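Local atomic coordinates of chemotaxis operon protein (CheX) (Borrelia burgdorferi, PDB entry 3HZH), a protein that probably dephosphorylates the phosphorylated CheY response regulator, helping to end the signal in bacterial chemotaxis. Residues F79-S82 with E88-D91; M100-L105 with P132-G137. All blocks are in the same frame, centred on the assembly; numbering follows the deposited sequence.

Both contacts lie on the same side of the chain's centre, about 13 Å apart between centres, and the first turns of helix 97-118, which carry segment 100-105, touch both segments of contact 1. Contact 1 folds the loop at 88-91 back on helix 74-85; contact 2 seats the following helix, 97-118, on the outermost strand 127-135. The two helices pack directly, with Val80 CG1 3.7 Å from Leu105 CD2 and Ala81 CB 3.9 Å from Val101 CG2. The loop meets helix 97-118 as well, Tyr89 OH lying 3.3 Å from Met100 CG. A bound magnesium ion is about 13 Å from the side chain of Phe134, too far for Phe134 to touch it. Tyr89 and Met100 both also pack on another protein chain.

Contact 1 (F79-S82 with E88-D91); sequences FVAS and EYDD
A loop packs back on the helix it has just left, with Ser82 and Tyr89 joining it to the C-terminal part of helix 74-85. The polar part is one hydrogen bond: the backbone N of Tyr89 donates to Ser82 OG over 2.9 Å, with an N-H...O angle of 152°. The hydroxyl lies beside its own backbone N (chi1 -69°), where it also bonds to Leu78 O one turn back. Serine suits the place because its short side chain can serve the helix backbone and the incoming loop together. In the layered CheX fold, where helices lie against an antiparallel sheet, this loop leads from helix 74-85 to helix 97-118 and is hydrogen-bonded back to the first of them at Tyr89. The rest of the contact is the Tyr89 ring, which meets the helix edge-on. Its CD2 is 4.0 Å from Ala81 CB, its CE2 is 3.8 Å from Ala81 O, and the carbonyl carbon of Ala81 is in the ring plane. The small methyl of Ala81 lets the ring come this close, while Ala81 O takes a hydrogen bond from Asn85 ND2. Tyr89 also packs on Thr97, and on a basic side chain of another protein chain.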
ATOM      1  N   PHE B  79      -1.789  16.112  -9.711  1.00 24.83           N
ATOM      2  CA  PHE B  79      -0.897  16.809  -8.787  1.00 25.38           C
ATOM      3  C   PHE B  79      -0.355  15.812  -7.765  1.00 24.68           C
ATOM      4  O   PHE B  79       0.853  15.712  -7.568  1.00 20.99           O
ATOM      5  CB  PHE B  79      -1.659  17.913  -8.049  1.00 28.79           C
ATOM      6  CG  PHE B  79      -0.824  18.688  -7.071  1.00 32.37           C
ATOM      7  CD1 PHE B  79      -0.043  19.757  -7.492  1.00 34.62           C
ATOM      8  CD2 PHE B  79      -0.823  18.352  -5.721  1.00 35.13           C
ATOM      9  CE1 PHE B  79       0.723  20.485  -6.585  1.00 35.23           C
ATOM     10  CE2 PHE B  79      -0.056  19.074  -4.803  1.00 37.91           C
ATOM     11  CZ  PHE B  79       0.716  20.143  -5.237  1.00 37.28           C
ATOM     12  N   VAL B  80      -1.261  15.087  -7.107  1.00 25.68           N
ATOM     13  CA  VAL B  80      -0.874  14.085  -6.107  1.00 26.88           C
ATOM     14  C   VAL B  80       0.016  12.989  -6.694  1.00 26.19           C
ATOM     15  O   VAL B  80       1.049  12.649  -6.115  1.00 27.22           O
ATOM     16  CB  VAL B  80      -2.111  13.409  -5.467  1.00 27.50           C
ATOM     17  CG1 VAL B  80      -1.662  12.319  -4.496  1.00 25.22           C
ATOM     18  CG2 VAL B  80      -2.963  14.454  -4.743  1.00 26.76           C
ATOM     19  N   ALA B  81      -0.383  12.423  -7.828  1.00 25.64           N
ATOM     20  CA  ALA B  81       0.432  11.379  -8.445  1.00 26.56           C
ATOM     21  C   ALA B  81       1.819  11.940  -8.791  1.00 26.27           C
ATOM     22  O   ALA B  81       2.828  11.255  -8.616  1.00 25.41           O
ATOM     23  CB  ALA B  81      -0.251  10.842  -9.697  1.00 25.24           C
ATOM     24  N   SER B  82       1.858  13.189  -9.262  1.00 24.79           N
ATOM     25  CA  SER B  82       3.116  13.844  -9.619  1.00 26.12           C
ATOM     26  C   SER B  82       4.048  13.982  -8.420  1.00 27.54           C
ATOM     27  O   SER B  82       5.233  13.674  -8.504  1.00 27.66           O
ATOM     28  CB  SER B  82       2.855  15.231 -10.221  1.00 26.45           C
ATOM     29  OG  SER B  82       2.236  15.134 -11.494  1.00 25.64           O
ATOM     30  N   GLU B  88       6.578  14.880 -13.235  1.00 37.11           N
ATOM     31  CA  GLU B  88       5.384  15.520 -13.749  1.00 38.73           C
ATOM     32  C   GLU B  88       4.448  14.688 -14.615  1.00 36.54           C
ATOM     33  O   GLU B  88       4.863  14.080 -15.603  1.00 35.56           O
ATOM     34  CB  GLU B  88       5.782  16.778 -14.526  1.00 45.18           C
ATOM     35  CG  GLU B  88       4.648  17.377 -15.339  1.00 56.12           C
ATOM     36  CD  GLU B  88       5.057  18.619 -16.102  1.00 61.71           C
ATOM     37  OE1 GLU B  88       6.067  18.568 -16.836  1.00 63.89           O
ATOM     38  OE2 GLU B  88       4.353  19.645 -15.978  1.00 65.19           O
ATOM     39  N   TYR B  89       3.177  14.671 -14.222  1.00 34.27           N
ATOM     40  CA  TYR B  89       2.116  14.005 -14.977  1.00 34.64           C
ATOM     41  C   TYR B  89       1.103  15.118 -15.206  1.00 35.44           C
ATOM     42  O   TYR B  89       0.597  15.706 -14.246  1.00 34.10           O
ATOM     43  CB  TYR B  89       1.440  12.886 -14.181  1.00 33.89           C
ATOM     44  CG  TYR B  89       2.316  11.701 -13.863  1.00 35.01           C
ATOM     45  CD1 TYR B  89       2.960  10.990 -14.875  1.00 34.71           C
ATOM     46  CD2 TYR B  89       2.477  11.273 -12.549  1.00 34.76           C
ATOM     47  CE1 TYR B  89       3.739   9.873 -14.580  1.00 36.81           C
ATOM     48  CE2 TYR B  89       3.252  10.166 -12.245  1.00 34.31           C
ATOM     49  CZ  TYR B  89       3.881   9.471 -13.260  1.00 34.68           C
ATOM     50  OH  TYR B  89       4.646   8.378 -12.946  1.00 37.02           O
ATOM     51  N   ASP B  90       0.813  15.419 -16.466  1.00 38.86           N
ATOM     52  CA  ASP B  90      -0.126  16.490 -16.779  1.00 42.05           C
ATOM     53  C   ASP B  90      -1.163  16.088 -17.816  1.00 39.85           C
ATOM     54  O   ASP B  90      -1.938  16.923 -18.284  1.00 39.72           O
ATOM     55  CB  ASP B  90       0.639  17.716 -17.276  1.00 48.56           C
ATOM     56  CG  ASP B  90       1.456  17.425 -18.522  1.00 55.17           C
ATOM     57  OD1 ASP B  90       2.121  18.356 -19.024  1.00 59.32           O
ATOM     58  OD2 ASP B  90       1.435  16.271 -18.998  1.00 56.90           O
ATOM     59  N   ASP B  91      -1.180  14.812 -18.172  1.00 37.67           N
ATOM     60  CA  ASP B  91      -2.132  14.331 -19.161  1.00 37.15           C
ATOM     61  C   ASP B  91      -2.703  13.007 -18.671  1.00 36.09           C
ATOM     62  O   ASP B  91      -2.182  11.936 -18.973  1.00 36.12           O
ATOM     63  CB  ASP B  91      -1.434  14.167 -20.520  1.00 39.29           C
ATOM     64  CG  ASP B  91      -2.415  13.958 -21.665  1.00 40.25           C
ATOM     65  OD1 ASP B  91      -3.637  14.098 -21.442  1.00 39.20           O
ATOM     66  OD2 ASP B  91      -1.959  13.673 -22.795  1.00 41.42           O
TER

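Contact 2 (M100-L105 with P132-G137); sequences MVAATL and PAFIYG
Phe134 carries this helix-on-strand contact, laying its ring over Ala102 of helix 97-118. Pro132 comes first in the segment and packs on Thr106 of that helix. Ala133, before Phe134, and Ile135, after it, are tied by backbone hydrogen bonding to Ile57 and Ser55 respectively, both on the adjacent strand 54-62. The CB of Phe134 is directed at the helix, and its CG is anti to the backbone N (chi1 -174°), which brings the ring flat over the Ala102 methyl. The methyl carbon stands 3.6 Å from the ring centroid and 21° off its normal, a CH-pi contact displaced toward the rim, with Ala102 CB 3.3 Å from Phe134 CD2. Alanine suits this point, since a methyl leaves the ring room to lie close to the helix backbone. Leu105, one turn on, brings CD1 to the ring edge, 4.0 Å from Phe134 CE1, while Val101 CG1 makes a looser, oblique approach, 4.4 Å from Phe134 CZ. In the poorly ordered end, Tyr136 makes a cation-pi contact with Lys98. The short helix and strand axes approach to 8.6 Å at an angle of 128°. Leu105 reaches into the layer between helix and sheet, touching Val54 and Val56 of strand 54-62 as well as Ala77 of helix 74-85, while Phe134 also rests on Val54 and Thr106.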
HETATM    1  N   MSE B 100      -0.322   4.845 -13.931  1.00 30.16           N
HETATM    2  CA  MSE B 100       0.387   5.160 -12.705  1.00 29.75           C
HETATM    3  C   MSE B 100      -0.461   6.023 -11.776  1.00 28.18           C
HETATM    4  O   MSE B 100      -0.372   5.872 -10.564  1.00 25.39           O
HETATM    5  CB  MSE B 100       1.728   5.842 -13.003  1.00 30.78           C
HETATM    6  CG  MSE B 100       2.638   5.980 -11.776  1.00 32.08           C
HETATM    7 SE   MSE B 100       3.112   4.374 -11.027  1.00 32.88          SE
HETATM    8  CE  MSE B 100       3.924   3.586 -12.437  1.00 33.24           C
ATOM      9  N   VAL B 101      -1.281   6.917 -12.336  1.00 27.29           N
ATOM     10  CA  VAL B 101      -2.150   7.765 -11.510  1.00 27.48           C
ATOM     11  C   VAL B 101      -3.070   6.879 -10.670  1.00 27.46           C
ATOM     12  O   VAL B 101      -3.150   7.027  -9.446  1.00 25.52           O
ATOM     13  CB  VAL B 101      -3.022   8.721 -12.375  1.00 27.17           C
ATOM     14  CG1 VAL B 101      -4.134   9.331 -11.529  1.00 29.69           C
ATOM     15  CG2 VAL B 101      -2.161   9.843 -12.936  1.00 28.87           C
ATOM     16  N   ALA B 102      -3.753   5.954 -11.342  1.00 25.06           N
ATOM     17  CA  ALA B 102      -4.662   5.025 -10.681  1.00 24.23           C
ATOM     18  C   ALA B 102      -3.943   4.207  -9.614  1.00 23.92           C
ATOM     19  O   ALA B 102      -4.381   4.147  -8.466  1.00 25.23           O
ATOM     20  CB  ALA B 102      -5.292   4.083 -11.708  1.00 23.74           C
ATOM     21  N   ALA B 103      -2.833   3.587  -9.998  1.00 21.81           N
ATOM     22  CA  ALA B 103      -2.055   2.749  -9.081  1.00 22.88           C
ATOM     23  C   ALA B 103      -1.525   3.497  -7.866  1.00 21.44           C
ATOM     24  O   ALA B 103      -1.405   2.923  -6.779  1.00 20.24           O
ATOM     25  CB  ALA B 103      -0.899   2.102  -9.828  1.00 22.63           C
ATOM     26  N   THR B 104      -1.190   4.771  -8.056  1.00 20.24           N
ATOM     27  CA  THR B 104      -0.674   5.583  -6.968  1.00 19.89           C
ATOM     28  C   THR B 104      -1.780   5.982  -5.998  1.00 20.58           C
ATOM     29  O   THR B 104      -1.636   5.827  -4.788  1.00 21.22           O
ATOM     30  CB  THR B 104       0.014   6.873  -7.490  1.00 21.04           C
ATOM     31  OG1 THR B 104       1.068   6.531  -8.406  1.00 20.41           O
ATOM     32  CG2 THR B 104       0.616   7.657  -6.322  1.00 20.81           C
ATOM     33  N   LEU B 105      -2.884   6.505  -6.516  1.00 22.22           N
ATOM     34  CA  LEU B 105      -3.983   6.916  -5.641  1.00 23.05           C
ATOM     35  C   LEU B 105      -4.631   5.742  -4.902  1.00 24.82           C
ATOM     36  O   LEU B 105      -4.994   5.873  -3.724  1.00 23.39           O
ATOM     37  CB  LEU B 105      -5.040   7.686  -6.436  1.00 24.73           C
ATOM     38  CG  LEU B 105      -4.532   8.938  -7.157  1.00 28.82           C
ATOM     39  CD1 LEU B 105      -5.710   9.676  -7.783  1.00 30.64           C
ATOM     40  CD2 LEU B 105      -3.797   9.835  -6.174  1.00 28.61           C
ATOM     41  N   PRO B 132      -8.078  -2.353  -3.432  1.00 26.46           N
ATOM     42  CA  PRO B 132      -8.755  -1.126  -3.847  1.00 24.09           C
ATOM     43  C   PRO B 132      -9.342  -1.087  -5.245  1.00 23.43           C
ATOM     44  O   PRO B 132      -8.971  -1.863  -6.125  1.00 22.97           O
ATOM     45  CB  PRO B 132      -7.658  -0.085  -3.664  1.00 25.61           C
ATOM     46  CG  PRO B 132      -6.470  -0.847  -4.221  1.00 28.17           C
ATOM     47  CD  PRO B 132      -6.615  -2.181  -3.489  1.00 28.16           C
ATOM     48  N   ALA B 133     -10.265  -0.157  -5.441  1.00 23.74           N
ATOM     49  CA  ALA B 133     -10.876   0.039  -6.742  1.00 23.19           C
ATOM     50  C   ALA B 133     -10.615   1.485  -7.157  1.00 23.75           C
ATOM     51  O   ALA B 133     -10.556   2.378  -6.312  1.00 23.56           O
ATOM     52  CB  ALA B 133     -12.364  -0.215  -6.670  1.00 22.12           C
ATOM     53  N   PHE B 134     -10.442   1.712  -8.454  1.00 24.73           N
ATOM     54  CA  PHE B 134     -10.219   3.052  -8.965  1.00 27.87           C
ATOM     55  C   PHE B 134     -11.390   3.373  -9.877  1.00 29.95           C
ATOM     56  O   PHE B 134     -11.644   2.656 -10.845  1.00 27.00           O
ATOM     57  CB  PHE B 134      -8.909   3.134  -9.761  1.00 28.18           C
ATOM     58  CG  PHE B 134      -8.543   4.536 -10.187  1.00 29.04           C
ATOM     59  CD1 PHE B 134      -8.221   5.502  -9.240  1.00 31.44           C
ATOM     60  CD2 PHE B 134      -8.534   4.892 -11.532  1.00 31.66           C
ATOM     61  CE1 PHE B 134      -7.888   6.805  -9.620  1.00 32.08           C
ATOM     62  CE2 PHE B 134      -8.205   6.194 -11.927  1.00 32.01           C
ATOM     63  CZ  PHE B 134      -7.881   7.153 -10.967  1.00 33.41           C
ATOM     64  N   ILE B 135     -12.109   4.444  -9.561  1.00 32.71           N
ATOM     65  CA  ILE B 135     -13.258   4.853 -10.354  1.00 39.63           C
ATOM     66  C   ILE B 135     -13.004   6.279 -10.828  1.00 45.68           C
ATOM     67  O   ILE B 135     -13.091   7.225 -10.055  1.00 44.44           O
ATOM     68  CB  ILE B 135     -14.553   4.822  -9.509  1.00 38.45           C
ATOM     69  CG1 ILE B 135     -14.660   3.487  -8.765  1.00 38.66           C
ATOM     70  CG2 ILE B 135     -15.764   5.014 -10.410  1.00 40.34           C
ATOM     71  CD1 ILE B 135     -14.636   2.273  -9.662  1.00 38.26           C
ATOM     72  N   TYR B 136     -12.669   6.434 -12.099  1.00 56.70           N
ATOM     73  CA  TYR B 136     -12.397   7.763 -12.632  1.00 67.63           C
ATOM     74  C   TYR B 136     -13.471   8.064 -13.651  1.00 72.70           C
ATOM     75  O   TYR B 136     -14.427   7.293 -13.769  1.00 74.37           O
ATOM     76  CB  TYR B 136     -11.013   7.789 -13.276  1.00 72.05           C
ATOM     77  CG  TYR B 136     -10.895   6.850 -14.444  1.00 76.69           C
ATOM     78  CD1 TYR B 136     -11.391   7.202 -15.697  1.00 78.32           C
ATOM     79  CD2 TYR B 136     -10.358   5.573 -14.280  1.00 78.40           C
ATOM     80  CE1 TYR B 136     -11.357   6.312 -16.756  1.00 79.06           C
ATOM     81  CE2 TYR B 136     -10.320   4.673 -15.333  1.00 79.07           C
ATOM     82  CZ  TYR B 136     -10.822   5.049 -16.568  1.00 79.42           C
ATOM     83  OH  TYR B 136     -10.793   4.162 -17.618  1.00 79.78           O
ATOM     84  N   GLY B 137     -13.318   9.161 -14.393  1.00 78.38           N
ATOM     85  CA  GLY B 137     -14.324   9.519 -15.376  1.00 82.53           C
ATOM     86  C   GLY B 137     -15.614   9.042 -14.768  1.00 84.33           C
ATOM     87  O   GLY B 137     -16.464   8.430 -15.414  1.00 86.10           O
TER